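Local coordinates for putative glycoside hydrolase (PDB 3HBZ), which is of unknown function but binds calcium and may take part in carbohydrate metabolism, perhaps as a glycoside hydrolase, at residues 179-184 and 309-315; 203-209 and 301-307; 209-213 and 286-290; 240-244 and 259-263; 263-267 and 293-297. All coordinates share one frame; numbering follows the deposited sequence.

Contact 1 of 5, residues 179-184 and 309-315; sequences AGNLFI and AIVFTSS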
# COMPACT_ATOMS: atom_id res chain seq x y z
N ALA A 179 5.73 -2.74 -12.68
CA ALA A 179 5.07 -1.48 -12.80
C ALA A 179 5.30 -0.66 -11.57
O ALA A 179 5.35 -1.20 -10.49
CB ALA A 179 3.51 -1.65 -13.02
N GLY A 180 5.40 0.65 -11.71
CA GLY A 180 5.38 1.51 -10.53
C GLY A 180 3.93 1.61 -10.07
O GLY A 180 3.03 1.96 -10.86
N ASN A 181 3.71 1.36 -8.80
CA ASN A 181 2.41 1.54 -8.20
C ASN A 181 2.42 2.22 -6.83
O ASN A 181 3.45 2.37 -6.15
CB ASN A 181 1.65 0.20 -8.13
CG ASN A 181 2.38 -0.83 -7.32
OD1 ASN A 181 3.49 -0.59 -6.81
ND2 ASN A 181 1.77 -1.96 -7.16
N LEU A 182 1.23 2.65 -6.42
CA LEU A 182 1.04 3.17 -5.09
C LEU A 182 -0.41 2.93 -4.79
O LEU A 182 -1.28 3.19 -5.66
CB LEU A 182 1.34 4.66 -4.98
CG LEU A 182 1.51 5.21 -3.57
CD1 LEU A 182 2.95 4.85 -3.09
CD2 LEU A 182 1.22 6.78 -3.49
N PHE A 183 -0.69 2.48 -3.57
CA PHE A 183 -2.06 2.25 -3.20
C PHE A 183 -2.34 2.32 -1.70
O PHE A 183 -1.46 2.18 -0.88
CB PHE A 183 -2.52 0.87 -3.75
CG PHE A 183 -1.64 -0.30 -3.32
CD1 PHE A 183 -0.47 -0.62 -4.00
CD2 PHE A 183 -1.97 -1.06 -2.24
CE1 PHE A 183 0.31 -1.66 -3.63
CE2 PHE A 183 -1.18 -2.10 -1.84
CZ PHE A 183 -0.04 -2.42 -2.55
N ILE A 184 -3.60 2.51 -1.38
CA ILE A 184 -4.08 2.41 -0.02
C ILE A 184 -4.28 0.94 0.32
O ILE A 184 -5.00 0.21 -0.35
CB ILE A 184 -5.36 3.19 0.19
CG1 ILE A 184 -5.09 4.70 0.08
CG2 ILE A 184 -6.02 2.83 1.64
CD1 ILE A 184 -6.38 5.53 0.13
N ALA A 309 -10.06 1.73 -1.44
CA ALA A 309 -8.69 1.77 -1.98
C ALA A 309 -8.60 2.76 -3.12
O ALA A 309 -9.54 2.90 -3.93
CB ALA A 309 -8.26 0.36 -2.49
N ILE A 310 -7.44 3.40 -3.23
CA ILE A 310 -7.04 4.23 -4.35
C ILE A 310 -5.77 3.58 -4.89
O ILE A 310 -4.88 3.20 -4.10
CB ILE A 310 -6.74 5.68 -3.93
CG1 ILE A 310 -8.01 6.40 -3.45
CG2 ILE A 310 -6.06 6.50 -5.09
CD1 ILE A 310 -7.71 7.65 -2.63
N VAL A 311 -5.70 3.45 -6.20
CA VAL A 311 -4.58 2.80 -6.86
C VAL A 311 -4.12 3.59 -8.09
O VAL A 311 -4.96 4.02 -8.93
CB VAL A 311 -4.97 1.40 -7.36
CG1 VAL A 311 -3.72 0.72 -7.95
CG2 VAL A 311 -5.61 0.56 -6.23
N PHE A 312 -2.80 3.79 -8.16
CA PHE A 312 -2.09 4.37 -9.30
C PHE A 312 -1.08 3.36 -9.82
O PHE A 312 -0.40 2.70 -9.03
CB PHE A 312 -1.31 5.60 -8.90
CG PHE A 312 -2.11 6.62 -8.14
CD1 PHE A 312 -2.93 7.49 -8.81
CD2 PHE A 312 -2.00 6.71 -6.77
CE1 PHE A 312 -3.68 8.43 -8.14
CE2 PHE A 312 -2.74 7.67 -6.06
CZ PHE A 312 -3.57 8.52 -6.75
N THR A 313 -0.98 3.24 -11.13
CA THR A 313 0.07 2.41 -11.75
C THR A 313 0.51 2.96 -13.12
O THR A 313 -0.30 3.44 -13.92
CB THR A 313 -0.34 0.94 -11.87
OG1 THR A 313 0.75 0.23 -12.49
CG2 THR A 313 -1.60 0.76 -12.76
N SER A 314 1.81 2.86 -13.39
CA SER A 314 2.41 3.34 -14.62
C SER A 314 2.11 2.43 -15.82
O SER A 314 2.35 2.81 -16.95
CB SER A 314 3.91 3.53 -14.42
OG SER A 314 4.57 2.31 -14.07
N SER A 315 1.63 1.21 -15.57
CA SER A 315 1.35 0.23 -16.64
C SER A 315 0.06 -0.53 -16.30
O SER A 315 0.01 -1.33 -15.38
CB SER A 315 2.50 -0.75 -16.80
OG SER A 315 3.63 -0.15 -17.41
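L182 and F312 form the central hydrogen-bonded pair where strand 177-183 runs antiparallel to strand 306-313, the short axes 4.8 Å apart. The backbone carries most of the polar contact. F312 N reaches L182 O at 3.0 Å, nearly straight (172°), L182 N returns a bond to F312 O, and I184 N gives another to I310 O. S314 N donates to G180 O at 2.9 Å, in the carbonyl plane. In the non-hydrogen-bonded pairs N181-T313 and F183-V311, CA-H groups face carbonyls instead, with F183 CA 3.1 Å from I310 O.

The firm side-chain bond is that of S314. Its chi1 of 60° sets OG between the backbone N and the carbonyl carbon, where it accepts from G180 N at 3.0 Å and also bonds T163 OG1. An alanine here would probably leave G180 N without its acceptor and cost T163 OG1 one of its two serine partners.

Among apolar contacts, I184 CD1 touches I310 CD1 at 3.7 Å, and F183 CB lies 4.0 Å from V311 CG2. Apolar residues thus suit the buried ladder, while serine adds a hydroxyl acceptor for G180 N to the backbone N-H that binds G180 O.

Contact 2 of 5, residues 203-209 and 301-307; sequences GLPFRHI and LTAGKYN. With ACT (acetate ion), chain H.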
# COMPACT_ATOMS: atom_id res chain seq x y z
N GLY A 203 -7.01 -1.60 0.26
CA GLY A 203 -8.12 -0.90 0.94
C GLY A 203 -7.93 -0.75 2.44
O GLY A 203 -7.35 -1.63 3.07
N LEU A 204 -8.46 0.34 3.00
CA LEU A 204 -8.55 0.51 4.42
C LEU A 204 -9.95 1.03 4.75
O LEU A 204 -10.67 1.51 3.86
CB LEU A 204 -7.47 1.48 4.92
CG LEU A 204 -6.01 0.95 4.93
CD1 LEU A 204 -5.01 2.09 5.35
CD2 LEU A 204 -5.89 -0.26 5.82
N PRO A 205 -10.36 0.94 6.02
CA PRO A 205 -11.74 1.34 6.35
C PRO A 205 -12.01 2.82 6.08
O PRO A 205 -11.12 3.65 6.30
CB PRO A 205 -11.86 1.00 7.83
CG PRO A 205 -10.87 -0.10 8.01
CD PRO A 205 -9.70 0.29 7.16
N PHE A 206 -13.20 3.13 5.55
CA PHE A 206 -13.61 4.50 5.19
C PHE A 206 -15.07 4.68 5.57
O PHE A 206 -15.90 3.83 5.24
CB PHE A 206 -13.40 4.71 3.68
CG PHE A 206 -13.60 6.14 3.23
CD1 PHE A 206 -12.76 7.15 3.69
CD2 PHE A 206 -14.65 6.48 2.36
CE1 PHE A 206 -12.96 8.49 3.30
CE2 PHE A 206 -14.85 7.78 1.95
CZ PHE A 206 -14.00 8.81 2.44
N ARG A 207 -15.38 5.74 6.31
CA ARG A 207 -16.74 5.90 6.87
C ARG A 207 -17.55 7.04 6.24
O ARG A 207 -18.49 7.52 6.84
CB ARG A 207 -16.68 6.05 8.41
CG ARG A 207 -16.04 4.87 9.15
CD ARG A 207 -15.95 5.12 10.66
NE ARG A 207 -14.99 4.20 11.30
CZ ARG A 207 -15.27 3.31 12.26
NH1 ARG A 207 -16.49 3.18 12.73
NH2 ARG A 207 -14.30 2.55 12.77
N HIS A 208 -17.23 7.42 5.01
CA HIS A 208 -18.07 8.38 4.24
C HIS A 208 -18.37 7.75 2.86
O HIS A 208 -17.82 6.71 2.53
CB HIS A 208 -17.35 9.71 4.04
CG HIS A 208 -16.79 10.29 5.30
ND1 HIS A 208 -17.60 10.84 6.28
CD2 HIS A 208 -15.52 10.38 5.75
CE1 HIS A 208 -16.84 11.27 7.27
NE2 HIS A 208 -15.57 11.00 6.99
N ILE A 209 -19.22 8.41 2.08
CA ILE A 209 -19.60 7.97 0.76
C ILE A 209 -18.73 8.74 -0.20
O ILE A 209 -18.93 9.95 -0.39
CB ILE A 209 -21.09 8.24 0.46
CG1 ILE A 209 -22.00 7.45 1.42
CG2 ILE A 209 -21.42 7.83 -0.99
CD1 ILE A 209 -23.50 7.75 1.27
N LEU A 301 -21.75 1.60 7.24
CA LEU A 301 -20.79 2.66 6.95
C LEU A 301 -20.22 3.26 8.24
O LEU A 301 -19.00 3.32 8.42
CB LEU A 301 -21.44 3.75 6.14
CG LEU A 301 -20.55 4.85 5.56
CD1 LEU A 301 -19.55 4.23 4.54
CD2 LEU A 301 -21.44 5.94 4.92
N THR A 302 -21.11 3.65 9.15
CA THR A 302 -20.71 4.28 10.39
C THR A 302 -19.93 3.27 11.26
O THR A 302 -19.02 3.66 11.97
CB THR A 302 -21.92 4.92 11.15
OG1 THR A 302 -22.92 3.92 11.32
CG2 THR A 302 -22.52 6.11 10.36
N ALA A 303 -20.28 1.98 11.17
CA ALA A 303 -19.57 0.93 11.90
C ALA A 303 -18.20 0.56 11.30
O ALA A 303 -17.47 -0.22 11.90
CB ALA A 303 -20.43 -0.33 12.04
N GLY A 304 -17.88 1.09 10.11
CA GLY A 304 -16.59 0.81 9.49
C GLY A 304 -16.50 -0.50 8.70
O GLY A 304 -15.39 -1.03 8.53
N LYS A 305 -17.63 -0.98 8.20
CA LYS A 305 -17.71 -2.22 7.40
C LYS A 305 -17.37 -2.05 5.92
O LYS A 305 -17.44 -3.01 5.17
CB LYS A 305 -19.14 -2.81 7.47
CG LYS A 305 -19.64 -3.19 8.85
CD LYS A 305 -18.71 -4.18 9.52
CE LYS A 305 -19.32 -4.78 10.81
NZ LYS A 305 -18.25 -5.59 11.49
N TYR A 306 -16.98 -0.84 5.49
CA TYR A 306 -16.54 -0.62 4.10
C TYR A 306 -15.12 -0.12 4.08
O TYR A 306 -14.71 0.67 4.94
CB TYR A 306 -17.45 0.39 3.33
CG TYR A 306 -18.90 -0.05 3.18
CD1 TYR A 306 -19.30 -0.93 2.17
CD2 TYR A 306 -19.87 0.42 4.05
CE1 TYR A 306 -20.61 -1.34 2.05
CE2 TYR A 306 -21.19 0.03 3.92
CZ TYR A 306 -21.56 -0.86 2.91
OH TYR A 306 -22.87 -1.26 2.81
N ASN A 307 -14.36 -0.60 3.09
CA ASN A 307 -13.05 -0.12 2.81
C ASN A 307 -13.04 0.59 1.49
O ASN A 307 -13.80 0.25 0.56
CB ASN A 307 -12.06 -1.29 2.69
CG ASN A 307 -11.64 -1.88 4.03
OD1 ASN A 307 -12.16 -1.50 5.08
ND2 ASN A 307 -10.68 -2.82 3.98
C ACT H . -12.72 7.80 7.36
O ACT H . -13.85 7.48 7.49
OXT ACT H . -12.04 6.83 7.83
CH3 ACT H . -12.29 9.15 6.67
O HOH W 1 -17.39 1.82 6.68
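R207 reaches across to the C-terminal end of helix 298-303, which closes in a Schellman motif at G304, just after strand 200-205 has left its antiparallel pairing with strand 306-313. R207 N donates to O of a bound acetate, probably from the crystallisation liquor, at 2.6 Å. In one of two positions modelled for this side chain, CB lies 3.3 Å from the same acetate O. CG comes next, 3.4 Å from L301 O, and CD then passes T302 O. The chain stays extended from CG to NE, bringing the guanidinium to the helix end, where NH1 donates to T302 O at 2.7 Å; that oxygen sits at the group's edge, near its plane. Over the centre of one guanidinium face lies G304 CA at a height of 3.9 Å. Glycine suits the place twice: its phi is positive, and a CB would crowd R207 CZ.

F206 N bonds Y306 O at 3.0 Å. Next to this bond, water 1 accepts from Y306 N and lies within bonding distance of F206 O and L301 O. L301, with CG anti to its N (chi1 -171°), puts CD1 3.6 Å from H208 O, while CD2 meets I209 CG1 at 3.9 Å.

Contact 3 of 5, residues 209-213 and 286-290; sequences IPTYL and LPFHM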
# COMPACT_ATOMS: atom_id res chain seq x y z
N ILE A 209 -19.22 8.41 2.08
CA ILE A 209 -19.60 7.97 0.76
C ILE A 209 -18.73 8.74 -0.20
O ILE A 209 -18.93 9.95 -0.39
CB ILE A 209 -21.09 8.24 0.46
CG1 ILE A 209 -22.00 7.45 1.42
CG2 ILE A 209 -21.42 7.83 -0.99
CD1 ILE A 209 -23.50 7.75 1.27
N PRO A 210 -17.73 8.07 -0.78
CA PRO A 210 -16.90 8.74 -1.73
C PRO A 210 -17.68 9.02 -3.02
O PRO A 210 -18.44 8.15 -3.47
CB PRO A 210 -15.75 7.75 -1.94
CG PRO A 210 -16.33 6.46 -1.74
CD PRO A 210 -17.42 6.63 -0.72
N THR A 211 -17.49 10.21 -3.57
CA THR A 211 -18.16 10.63 -4.80
C THR A 211 -17.24 10.87 -6.01
O THR A 211 -17.66 10.62 -7.16
CB THR A 211 -18.99 11.92 -4.52
OG1 THR A 211 -18.15 12.86 -3.86
CG2 THR A 211 -20.17 11.57 -3.58
N TYR A 212 -16.00 11.34 -5.77
CA TYR A 212 -15.04 11.59 -6.86
C TYR A 212 -13.63 11.39 -6.36
O TYR A 212 -13.36 11.60 -5.16
CB TYR A 212 -15.08 13.05 -7.36
CG TYR A 212 -16.40 13.43 -7.98
CD1 TYR A 212 -17.40 13.95 -7.19
CD2 TYR A 212 -16.66 13.22 -9.33
CE1 TYR A 212 -18.63 14.27 -7.71
CE2 TYR A 212 -17.92 13.57 -9.88
CZ TYR A 212 -18.88 14.08 -9.04
OH TYR A 212 -20.11 14.46 -9.46
N LEU A 213 -12.76 10.91 -7.27
CA LEU A 213 -11.31 10.92 -7.08
C LEU A 213 -10.77 11.94 -8.10
O LEU A 213 -10.96 11.75 -9.31
CB LEU A 213 -10.71 9.55 -7.41
CG LEU A 213 -9.17 9.48 -7.28
CD1 LEU A 213 -8.73 9.76 -5.83
CD2 LEU A 213 -8.66 8.12 -7.72
N LEU A 286 -12.77 11.68 -11.33
CA LEU A 286 -13.37 10.39 -11.64
C LEU A 286 -14.55 10.16 -10.74
O LEU A 286 -14.38 10.04 -9.55
CB LEU A 286 -12.33 9.30 -11.41
CG LEU A 286 -10.98 9.56 -12.07
CD1 LEU A 286 -10.03 8.42 -11.69
CD2 LEU A 286 -11.11 9.78 -13.60
N PRO A 287 -15.76 10.08 -11.31
CA PRO A 287 -16.88 9.77 -10.45
C PRO A 287 -16.90 8.33 -9.97
O PRO A 287 -16.57 7.39 -10.73
CB PRO A 287 -18.10 10.06 -11.33
CG PRO A 287 -17.61 9.86 -12.73
CD PRO A 287 -16.14 10.17 -12.73
N PHE A 288 -17.28 8.15 -8.70
CA PHE A 288 -17.55 6.81 -8.21
C PHE A 288 -18.90 6.34 -8.79
O PHE A 288 -19.87 7.08 -8.75
CB PHE A 288 -17.56 6.78 -6.68
CG PHE A 288 -16.17 6.66 -6.06
CD1 PHE A 288 -15.36 7.78 -5.96
CD2 PHE A 288 -15.71 5.46 -5.57
CE1 PHE A 288 -14.12 7.70 -5.39
CE2 PHE A 288 -14.46 5.38 -4.99
CZ PHE A 288 -13.67 6.51 -4.92
N HIS A 289 -18.90 5.18 -9.40
CA HIS A 289 -20.12 4.57 -9.89
C HIS A 289 -20.63 3.59 -8.82
O HIS A 289 -19.92 2.67 -8.52
CB HIS A 289 -19.82 3.73 -11.12
CG HIS A 289 -19.49 4.50 -12.35
ND1 HIS A 289 -20.20 4.34 -13.53
CD2 HIS A 289 -18.48 5.36 -12.63
CE1 HIS A 289 -19.67 5.12 -14.46
NE2 HIS A 289 -18.63 5.76 -13.94
N MSE A 290 -21.87 3.71 -8.31
CA MSE A 290 -22.38 2.65 -7.47
C MSE A 290 -22.90 1.52 -8.35
O MSE A 290 -23.74 1.74 -9.21
CB MSE A 290 -23.45 3.13 -6.52
CG MSE A 290 -23.74 2.10 -5.40
SE MSE A 290 -24.85 2.83 -4.07
CE MSE A 290 -26.49 3.18 -4.99
O HOH W 2 -20.05 9.74 -8.36
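The F288 ring has P210 over one face and the backbone of T211 and Y212 along its edge. P210 CB stands above the ring's middle, 3.8 Å from the centroid and 12° off the normal, a CH-pi contact that a compact, rigid proline can make closely. At the rim, F288 CD1 comes within 3.6 Å of Y212 N. The Y212 ring is turned obliquely to P287, its CE2 3.8 Å from P287 CB, with K285 in cation-pi contact.

Strands 210-220 and 281-290 run antiparallel here, in a domain consistent with the beta-sandwich of galactose-binding-like families. On its other side the first strand carries a classic beta bulge, T211 and Y212 both facing I337 of strand 328-338. L213 and L286 make the hydrogen-bonded pair, L286 N reaching L213 O at 2.7 Å. F288 N bonds T211 O at 2.9 Å, straight at hydrogen but well above the carbonyl plane (52°). Water 2 bridges the same oxygen to F288 O.

With chi1 at -83° the F288 ring turns its face to P210 and reaches toward A243 and L336. Replacing it with an alanine would probably open a gap there and leave P210 CB without the ring face it packs on.

Contact 4 of 5, residues 240-244 and 259-263; sequences DIYAI and NAFTS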
# COMPACT_ATOMS: atom_id res chain seq x y z
N ASP A 240 -2.99 3.44 -15.30
CA ASP A 240 -4.32 3.25 -14.71
C ASP A 240 -4.38 4.02 -13.40
O ASP A 240 -3.37 4.14 -12.67
CB ASP A 240 -4.63 1.77 -14.49
CG ASP A 240 -6.12 1.45 -14.46
OD1 ASP A 240 -7.00 2.33 -14.61
OD2 ASP A 240 -6.40 0.27 -14.27
N ILE A 241 -5.55 4.60 -13.15
CA ILE A 241 -5.84 5.31 -11.93
C ILE A 241 -7.27 4.94 -11.56
O ILE A 241 -8.18 5.12 -12.37
CB ILE A 241 -5.77 6.86 -12.15
CG1 ILE A 241 -4.41 7.26 -12.72
CG2 ILE A 241 -6.14 7.59 -10.82
CD1 ILE A 241 -4.23 8.75 -13.15
N TYR A 242 -7.46 4.38 -10.38
CA TYR A 242 -8.76 3.92 -10.00
C TYR A 242 -8.93 3.91 -8.49
O TYR A 242 -7.95 4.12 -7.75
CB TYR A 242 -9.03 2.57 -10.64
CG TYR A 242 -8.15 1.41 -10.22
CD1 TYR A 242 -8.54 0.56 -9.18
CD2 TYR A 242 -7.00 1.11 -10.89
CE1 TYR A 242 -7.78 -0.57 -8.82
CE2 TYR A 242 -6.18 -0.00 -10.51
CZ TYR A 242 -6.60 -0.85 -9.49
OH TYR A 242 -5.85 -1.96 -9.14
N ALA A 243 -10.18 3.74 -8.06
CA ALA A 243 -10.53 3.62 -6.65
C ALA A 243 -11.71 2.67 -6.55
O ALA A 243 -12.52 2.56 -7.49
CB ALA A 243 -10.87 4.99 -6.01
N ILE A 244 -11.76 1.92 -5.44
CA ILE A 244 -12.83 0.95 -5.19
C ILE A 244 -13.32 1.13 -3.75
O ILE A 244 -12.58 1.59 -2.88
CB ILE A 244 -12.39 -0.48 -5.45
CG1 ILE A 244 -11.15 -0.84 -4.60
CG2 ILE A 244 -12.06 -0.69 -6.92
CD1 ILE A 244 -10.62 -2.29 -4.81
N ASN A 259 -8.99 -9.60 -7.70
CA ASN A 259 -10.43 -9.34 -7.63
C ASN A 259 -10.85 -7.91 -7.37
O ASN A 259 -12.02 -7.63 -7.00
CB ASN A 259 -11.05 -10.25 -6.58
CG ASN A 259 -10.51 -10.01 -5.20
OD1 ASN A 259 -9.80 -9.04 -4.95
ND2 ASN A 259 -10.79 -10.93 -4.30
N ALA A 260 -9.93 -7.00 -7.61
CA ALA A 260 -10.18 -5.57 -7.42
C ALA A 260 -11.42 -5.06 -8.16
O ALA A 260 -12.14 -4.16 -7.66
CB ALA A 260 -8.93 -4.77 -7.87
N PHE A 261 -11.66 -5.60 -9.36
CA PHE A 261 -12.79 -5.12 -10.17
C PHE A 261 -13.92 -6.12 -10.27
O PHE A 261 -14.91 -5.85 -10.91
CB PHE A 261 -12.32 -4.75 -11.60
CG PHE A 261 -11.31 -3.63 -11.65
CD1 PHE A 261 -11.62 -2.39 -11.10
CD2 PHE A 261 -10.06 -3.83 -12.21
CE1 PHE A 261 -10.71 -1.34 -11.15
CE2 PHE A 261 -9.13 -2.80 -12.26
CZ PHE A 261 -9.46 -1.54 -11.71
N THR A 262 -13.78 -7.28 -9.66
CA THR A 262 -14.77 -8.33 -9.87
C THR A 262 -15.37 -8.90 -8.59
O THR A 262 -16.30 -9.65 -8.67
CB THR A 262 -14.14 -9.51 -10.64
OG1 THR A 262 -13.01 -9.99 -9.90
CG2 THR A 262 -13.71 -9.08 -12.09
N SER A 263 -14.82 -8.61 -7.41
CA SER A 263 -15.36 -9.19 -6.18
C SER A 263 -16.83 -8.86 -5.98
O SER A 263 -17.22 -7.72 -6.12
CB SER A 263 -14.62 -8.68 -4.95
OG SER A 263 -15.29 -9.12 -3.77
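N259 O is gripped by two amides, T262 N at 3.2 Å and S263 N at 3.0 Å, both arriving from the same face of its carbonyl plane. The turn this closes belongs to the loop joining strand 240-247 to strand 266-271, and it lays A260 and F261 against side chains of the first strand. The heart of the contact is an edge-to-face aromatic pair: F261 directs its edge at the face of Y242, with centroids 4.5 Å apart and planes inclined at 53°. F261 CZ stands 3.3 Å above the Y242 plane, over its centre, so that all six ring carbons are close to it; the nearest is Y242 CD1 at 3.4 Å. Y242 gets there because its CG lies between the backbone N and the carbonyl carbon (chi1 65°), which lifts the ring toward the loop. I244 CG2 packs 3.5 Å from A260 O.

A260 suits its place because its methyl points toward the strand and packs against Y242 and I244 without a longer side chain. R271 joins the parts, making a cation-pi contact with F261 and a salt bridge with D240 OD2. No hydrogen bond links 240-244 to 259-263; ring and methyl contacts do the work. I244 CD1 lies 4.3 Å from A260 CB, and at the margin of the ring pair D240 OD2 is 4.4 Å from F261 CZ.

Contact 5 of 5, residues 263-267 and 293-297; sequences SPNLV and GKYID. With PEG (di(hydroxyethyl)ether), chain N.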
# COMPACT_ATOMS: atom_id res chain seq x y z
N SER A 263 -14.82 -8.61 -7.41
CA SER A 263 -15.36 -9.19 -6.18
C SER A 263 -16.83 -8.86 -5.98
O SER A 263 -17.22 -7.72 -6.12
CB SER A 263 -14.62 -8.68 -4.95
OG SER A 263 -15.29 -9.12 -3.77
N PRO A 264 -17.65 -9.85 -5.62
CA PRO A 264 -19.07 -9.51 -5.36
C PRO A 264 -19.23 -8.57 -4.16
O PRO A 264 -20.29 -8.01 -3.97
CB PRO A 264 -19.74 -10.87 -5.05
CG PRO A 264 -18.70 -11.91 -5.24
CD PRO A 264 -17.36 -11.29 -5.52
N ASN A 265 -18.17 -8.38 -3.38
CA ASN A 265 -18.24 -7.42 -2.26
C ASN A 265 -18.12 -5.97 -2.69
O ASN A 265 -18.36 -5.06 -1.86
CB ASN A 265 -17.16 -7.75 -1.20
CG ASN A 265 -17.52 -9.01 -0.42
OD1 ASN A 265 -17.86 -10.00 -1.03
ND2 ASN A 265 -17.50 -8.95 0.92
N LEU A 266 -17.74 -5.73 -3.95
CA LEU A 266 -17.58 -4.33 -4.45
C LEU A 266 -18.92 -3.62 -4.41
O LEU A 266 -19.94 -4.24 -4.73
CB LEU A 266 -17.06 -4.32 -5.89
CG LEU A 266 -15.56 -4.57 -5.99
CD1 LEU A 266 -15.18 -5.00 -7.39
CD2 LEU A 266 -14.74 -3.31 -5.60
N VAL A 267 -18.91 -2.36 -3.97
CA VAL A 267 -20.10 -1.53 -4.06
C VAL A 267 -19.94 -0.35 -5.03
O VAL A 267 -20.94 0.09 -5.60
CB VAL A 267 -20.61 -1.07 -2.65
CG1 VAL A 267 -20.98 -2.30 -1.82
CG2 VAL A 267 -19.56 -0.21 -1.94
N GLY A 293 -27.37 -3.36 -8.35
CA GLY A 293 -27.79 -4.23 -7.26
C GLY A 293 -26.94 -4.10 -6.00
O GLY A 293 -27.01 -4.96 -5.13
N LYS A 294 -26.11 -3.06 -5.88
CA LYS A 294 -25.37 -2.84 -4.65
C LYS A 294 -25.90 -1.56 -3.97
O LYS A 294 -26.57 -0.73 -4.61
CB LYS A 294 -23.87 -2.76 -4.92
CG LYS A 294 -23.30 -3.90 -5.80
CD LYS A 294 -23.06 -5.23 -5.08
CE LYS A 294 -22.43 -6.30 -6.02
NZ LYS A 294 -21.05 -5.97 -6.59
N TYR A 295 -25.63 -1.44 -2.67
CA TYR A 295 -26.03 -0.25 -1.90
C TYR A 295 -25.11 -0.03 -0.70
O TYR A 295 -24.58 -0.99 -0.14
CB TYR A 295 -27.46 -0.35 -1.42
CG TYR A 295 -28.06 1.00 -1.06
CD1 TYR A 295 -28.29 1.96 -2.04
CD2 TYR A 295 -28.44 1.30 0.26
CE1 TYR A 295 -28.85 3.18 -1.73
CE2 TYR A 295 -29.01 2.52 0.58
CZ TYR A 295 -29.21 3.46 -0.43
OH TYR A 295 -29.78 4.69 -0.13
N ILE A 296 -24.87 1.22 -0.35
CA ILE A 296 -24.08 1.58 0.82
C ILE A 296 -25.02 1.73 2.00
O ILE A 296 -25.83 2.64 2.07
CB ILE A 296 -23.24 2.87 0.59
CG1 ILE A 296 -22.27 2.65 -0.57
CG2 ILE A 296 -22.44 3.21 1.85
CD1 ILE A 296 -21.82 3.95 -1.39
N ASP A 297 -24.94 0.79 2.94
CA ASP A 297 -25.80 0.84 4.10
C ASP A 297 -25.23 1.80 5.14
O ASP A 297 -24.06 1.66 5.52
CB ASP A 297 -25.91 -0.57 4.69
CG ASP A 297 -26.78 -0.63 5.93
OD1 ASP A 297 -28.00 -0.45 5.80
OD2 ASP A 297 -26.27 -0.88 7.03
C1 PEG N . -19.22 -7.17 -10.00
O1 PEG N . -19.35 -6.96 -8.58
C2 PEG N . -18.30 -6.12 -10.68
O2 PEG N . -18.91 -5.60 -11.88
C3 PEG N . -18.35 -4.38 -12.39
C4 PEG N . -18.94 -4.03 -13.76
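V267 and K294 bring their CA atoms to 5.5 Å where strand 266-271 starts, directly after a type I turn from S263 to L266 that L266 N closes on S263 O. The turn is reinforced by its first side chain: S263 OG accepts from N265 N at 3.0 Å, an ST turn, which is why a short hydroxyl residue fits that position.

K294 carries the contact. In one of its two modelled positions the chain is bent at chi2 (-79°) and again at chi4 (62°), so it curls over the turn. Its methylenes follow the backbone on the way, CD passing 3.3 Å from L266 O. The ammonium then donates to L266 O at 2.8 Å, tilted 24° from the carbonyl plane, and makes a weak, longer bond to P264 O at 3.4 Å. A third partner is O1 of a di(hydroxyethyl)ether, probably from the crystallisation liquor, 2.8 Å from K294 NZ; this ether O1 in turn gives a weak bond to S263 O.

Farther along, in the conformer given, one of two, V267 CG2 lies 4.2 Å from I296 CG1, the side chains crossing at about a right angle; both residues also pack on M245 and Y306. D297 follows as N-cap of helix 298-303.

A lysine suits this place because it offers both a long apolar shaft and several N-H groups. Within these segments its charge is met by carbonyl dipoles and no carboxylate: turn and 293-297 loop are joined by an ammonium-to-carbonyl contact at a partly exposed surface, beside a small apolar patch.

Strand 306-313 ties contacts 1 and 2 together, their centres about 20 Å apart; I184 O lies 2.8 Å from G203 N, a probable hydrogen bond between them. Strand 240-247 of contact 4 is its neighbour, V311 N reaching Y242 O at 2.8 Å. Contact 3 packs on contact 4 through F288 CZ, 3.4 Å from A243 CB, and on contact 1 through L213 and I310. Contact 5 shares S263 with contact 4, while D297 N bonds Y306 OH of contact 2. Contact 1 comes nearest to calcium: the side chain of F312 is about 9 Å from that of the calcium ligand D332. The other four contacts lie away from the known metal sites.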